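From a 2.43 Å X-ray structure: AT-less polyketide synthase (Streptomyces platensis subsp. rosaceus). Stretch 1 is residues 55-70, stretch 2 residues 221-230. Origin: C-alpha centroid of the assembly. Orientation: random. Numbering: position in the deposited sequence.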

# COMPACT_ATOMS: atom_id res chain seq x y z
N ARG A 55 13.50 -5.93 32.78
CA ARG A 55 14.32 -7.12 32.88
C ARG A 55 13.93 -8.16 31.83
O ARG A 55 12.80 -8.65 31.82
CB ARG A 55 14.22 -7.72 34.29
CG ARG A 55 15.13 -8.92 34.51
CD ARG A 55 14.97 -9.49 35.91
NE ARG A 55 15.36 -8.53 36.95
CZ ARG A 55 16.60 -8.39 37.41
NH1 ARG A 55 17.57 -9.15 36.93
NH2 ARG A 55 16.86 -7.50 38.35
N ARG A 56 14.87 -8.50 30.95
CA ARG A 56 14.64 -9.47 29.89
C ARG A 56 14.19 -10.83 30.41
O ARG A 56 14.73 -11.34 31.39
CB ARG A 56 15.91 -9.65 29.06
CG ARG A 56 16.20 -8.57 28.04
CD ARG A 56 17.55 -8.81 27.38
NE ARG A 56 17.76 -7.95 26.21
CZ ARG A 56 17.41 -8.28 24.97
NH1 ARG A 56 16.84 -9.45 24.72
NH2 ARG A 56 17.63 -7.43 23.98
N GLY A 57 13.19 -11.41 29.75
CA GLY A 57 12.81 -12.79 29.99
C GLY A 57 12.06 -13.09 31.27
O GLY A 57 11.93 -14.25 31.66
N VAL A 58 11.55 -12.05 31.93
CA VAL A 58 10.69 -12.24 33.09
C VAL A 58 9.37 -12.85 32.65
O VAL A 58 8.73 -12.35 31.73
CB VAL A 58 10.42 -10.91 33.82
CG1 VAL A 58 9.35 -11.10 34.88
CG2 VAL A 58 11.70 -10.38 34.44
N PRO A 59 8.97 -13.96 33.30
CA PRO A 59 7.72 -14.65 32.96
C PRO A 59 6.49 -13.77 33.14
O PRO A 59 6.33 -13.14 34.18
CB PRO A 59 7.69 -15.82 33.96
CG PRO A 59 9.11 -16.01 34.36
CD PRO A 59 9.71 -14.64 34.37
N GLY A 60 5.64 -13.72 32.11
CA GLY A 60 4.41 -12.96 32.17
C GLY A 60 4.61 -11.48 31.93
O GLY A 60 3.70 -10.68 32.12
N ARG A 61 5.82 -11.12 31.51
CA ARG A 61 6.16 -9.72 31.27
C ARG A 61 6.85 -9.53 29.93
O ARG A 61 7.13 -10.50 29.22
CB ARG A 61 7.05 -9.18 32.39
CG ARG A 61 6.40 -9.20 33.77
CD ARG A 61 5.20 -8.27 33.85
NE ARG A 61 4.61 -8.26 35.18
CZ ARG A 61 3.64 -9.08 35.58
NH1 ARG A 61 3.16 -9.99 34.74
NH2 ARG A 61 3.16 -9.00 36.81
N THR A 62 7.13 -8.27 29.59
CA THR A 62 7.87 -7.94 28.38
C THR A 62 8.72 -6.70 28.62
O THR A 62 8.36 -5.83 29.41
CB THR A 62 6.93 -7.69 27.18
OG1 THR A 62 7.71 -7.40 26.02
CG2 THR A 62 5.99 -6.54 27.46
N TYR A 63 9.86 -6.62 27.94
CA TYR A 63 10.78 -5.50 28.13
C TYR A 63 10.67 -4.49 27.00
O TYR A 63 11.39 -3.49 26.97
CB TYR A 63 12.22 -6.01 28.26
CG TYR A 63 12.70 -6.81 27.08
CD1 TYR A 63 12.39 -8.16 26.95
CD2 TYR A 63 13.47 -6.21 26.09
CE1 TYR A 63 12.83 -8.88 25.86
CE2 TYR A 63 13.91 -6.93 25.00
CZ TYR A 63 13.59 -8.26 24.89
OH TYR A 63 14.04 -8.98 23.80
N SER A 64 9.77 -4.76 26.06
CA SER A 64 9.49 -3.82 24.98
C SER A 64 8.20 -3.07 25.25
O SER A 64 7.21 -3.65 25.68
CB SER A 64 9.40 -4.56 23.64
OG SER A 64 9.00 -3.67 22.61
N LYS A 65 8.22 -1.76 25.00
CA LYS A 65 7.03 -0.94 25.17
C LYS A 65 6.87 0.04 24.02
O LYS A 65 6.20 1.07 24.15
CB LYS A 65 7.09 -0.19 26.50
CG LYS A 65 8.27 0.75 26.64
CD LYS A 65 8.17 1.56 27.92
CE LYS A 65 9.27 2.61 28.01
NZ LYS A 65 9.09 3.50 29.19
N TRP A 66 7.48 -0.28 22.88
CA TRP A 66 7.45 0.59 21.72
C TRP A 66 6.83 -0.09 20.50
O TRP A 66 6.68 -1.32 20.48
CB TRP A 66 8.86 1.06 21.38
CG TRP A 66 9.56 1.72 22.52
CD1 TRP A 66 9.53 3.05 22.84
CD2 TRP A 66 10.40 1.09 23.49
NE1 TRP A 66 10.29 3.28 23.96
CE2 TRP A 66 10.84 2.10 24.38
CE3 TRP A 66 10.82 -0.22 23.71
CZ2 TRP A 66 11.68 1.83 25.46
CZ3 TRP A 66 11.66 -0.49 24.78
CH2 TRP A 66 12.07 0.53 25.64
N GLY A 67 6.47 0.70 19.50
CA GLY A 67 5.94 0.17 18.26
C GLY A 67 5.62 1.23 17.24
O GLY A 67 5.50 2.41 17.56
N GLY A 68 5.49 0.82 15.98
CA GLY A 68 5.01 1.69 14.93
C GLY A 68 3.52 1.50 14.82
O GLY A 68 3.06 0.44 14.39
N PHE A 69 2.75 2.50 15.22
CA PHE A 69 1.31 2.34 15.33
C PHE A 69 0.52 3.20 14.35
O PHE A 69 0.87 4.34 14.08
CB PHE A 69 0.85 2.65 16.75
CG PHE A 69 1.29 1.64 17.76
CD1 PHE A 69 0.57 0.47 17.94
CD2 PHE A 69 2.42 1.85 18.53
CE1 PHE A 69 0.97 -0.47 18.86
CE2 PHE A 69 2.82 0.91 19.46
CZ PHE A 69 2.10 -0.25 19.62
N LEU A 70 -0.56 2.62 13.83
CA LEU A 70 -1.53 3.38 13.06
C LEU A 70 -2.44 4.14 14.02
O LEU A 70 -2.41 3.91 15.22
CB LEU A 70 -2.36 2.45 12.17
CG LEU A 70 -1.59 1.63 11.13
CD1 LEU A 70 -2.55 0.91 10.21
CD2 LEU A 70 -0.64 2.52 10.34
N LYS A 221 1.31 -10.43 21.55
CA LYS A 221 2.47 -10.34 20.66
C LYS A 221 3.69 -9.82 21.40
O LYS A 221 4.82 -10.25 21.15
CB LYS A 221 2.16 -9.45 19.46
CG LYS A 221 3.32 -9.30 18.49
CD LYS A 221 3.08 -8.16 17.51
CE LYS A 221 1.86 -8.40 16.64
NZ LYS A 221 1.66 -7.31 15.65
N TYR A 222 3.47 -8.89 22.32
CA TYR A 222 4.56 -8.29 23.07
C TYR A 222 5.08 -9.21 24.16
O TYR A 222 6.28 -9.23 24.44
CB TYR A 222 4.11 -6.95 23.66
CG TYR A 222 4.21 -5.83 22.65
CD1 TYR A 222 3.18 -5.61 21.73
CD2 TYR A 222 5.33 -5.02 22.59
CE1 TYR A 222 3.27 -4.60 20.79
CE2 TYR A 222 5.43 -4.01 21.65
CZ TYR A 222 4.40 -3.80 20.76
OH TYR A 222 4.50 -2.79 19.83
N LEU A 223 4.19 -9.98 24.77
CA LEU A 223 4.61 -10.98 25.75
C LEU A 223 5.42 -12.08 25.06
O LEU A 223 6.24 -12.75 25.68
CB LEU A 223 3.40 -11.59 26.47
CG LEU A 223 2.65 -10.68 27.45
CD1 LEU A 223 1.39 -11.37 27.94
CD2 LEU A 223 3.54 -10.30 28.62
N MSE A 224 5.18 -12.24 23.77
CA MSE A 224 5.83 -13.29 22.99
C MSE A 224 7.25 -12.91 22.58
O MSE A 224 8.17 -13.71 22.72
CB MSE A 224 5.00 -13.60 21.75
CG MSE A 224 5.44 -14.83 20.99
SE MSE A 224 5.57 -14.48 19.08
CE MSE A 224 7.38 -13.79 19.04
N ILE A 225 7.41 -11.69 22.08
CA ILE A 225 8.73 -11.21 21.68
C ILE A 225 9.59 -10.92 22.91
O ILE A 225 10.81 -10.80 22.81
CB ILE A 225 8.64 -9.95 20.81
CG1 ILE A 225 8.03 -8.79 21.59
CG2 ILE A 225 7.83 -10.23 19.56
CD1 ILE A 225 7.94 -7.50 20.79
N GLY A 226 8.95 -10.81 24.07
CA GLY A 226 9.67 -10.63 25.32
C GLY A 226 10.23 -11.95 25.80
O GLY A 226 11.38 -12.03 26.25
N GLU A 227 9.42 -12.99 25.72
CA GLU A 227 9.83 -14.33 26.13
C GLU A 227 10.92 -14.87 25.20
O GLU A 227 11.92 -15.42 25.66
CB GLU A 227 8.63 -15.28 26.14
CG GLU A 227 8.93 -16.63 26.75
CD GLU A 227 7.81 -17.63 26.50
OE1 GLU A 227 7.37 -18.29 27.47
OE2 GLU A 227 7.38 -17.76 25.34
N GLY A 228 10.71 -14.70 23.90
CA GLY A 228 11.65 -15.19 22.91
C GLY A 228 12.85 -14.28 22.72
O GLY A 228 13.76 -14.60 21.96
N GLN A 229 12.83 -13.14 23.41
CA GLN A 229 13.91 -12.16 23.33
C GLN A 229 14.13 -11.66 21.90
O GLN A 229 15.26 -11.36 21.52
CB GLN A 229 15.21 -12.74 23.88
CG GLN A 229 15.06 -13.43 25.22
CD GLN A 229 15.74 -12.67 26.33
OE1 GLN A 229 15.49 -11.48 26.53
NE2 GLN A 229 16.62 -13.34 27.07
N PHE A 230 13.06 -11.57 21.12
CA PHE A 230 13.15 -11.05 19.76
C PHE A 230 13.12 -9.53 19.76
O PHE A 230 13.52 -8.90 18.78
CB PHE A 230 12.02 -11.59 18.89
CG PHE A 230 11.99 -13.08 18.77
CD1 PHE A 230 13.00 -13.76 18.10
CD2 PHE A 230 10.95 -13.81 19.32
CE1 PHE A 230 12.97 -15.14 17.99
CE2 PHE A 230 10.91 -15.19 19.20
CZ PHE A 230 11.92 -15.85 18.54
O HOH W 1 10.66 -10.46 28.98
O HOH W 2 6.31 -12.96 28.43

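What does Tyr222 contribute at the start of the contact? Its CA-to-CB bond points toward the other stretch, and its hydroxyl reaches the strand: Tyr222 OH donates a hydrogen bond to Trp66 O at 2.7 Å. The space around that hydroxyl is tight. Phe69 CZ lies 3.5 Å from Tyr222 OH, and at Gly67 a CB in ideal position would come within 2.5 Å of the same oxygen, a clash that glycine avoids. The backbone of Tyr222 is engaged as well, since Thr62 OG1 donates to Tyr222 O at 2.8 Å. That carbonyl also accepts the weak helical bond from Gly226 N, so the threonine joins the helix without replacing its own pairing.

How does Leu223 meet the loop? Its CB points sideways, but the end of the side chain comes nearer, placing Leu223 CD2 3.5 Å from Gly60 O and 3.6 Å from Arg61 O. These are packing contacts against the backbone. Beside them, water 2 lies 2.7 Å from Arg61 O and 2.8 Å from Leu223 O.

Why can the loop come so close at Gly226? Gly226 has no side chain: its CA lies 4.5 Å from Thr62 CA, and an ideal CB would sit 2.8 Å from Thr62 OG1, a clash. The carbonyl is used too, with Gly226 O at the edge of the Tyr63 ring, 3.5 Å from Tyr63 CE1. Water 1 bridges Gly57 N and Gly226 O through two weak hydrogen bonds.

What closes the contact beyond the helix? Gln229, with positive phi, is the first residue to leave helical geometry. Its side chain accepts a hydrogen bond from Arg56, NH1 to Gln229 OE1 at 3.0 Å, near the guanidinium plane. Tyr63 OH packs 3.2 Å from Gln229 CA.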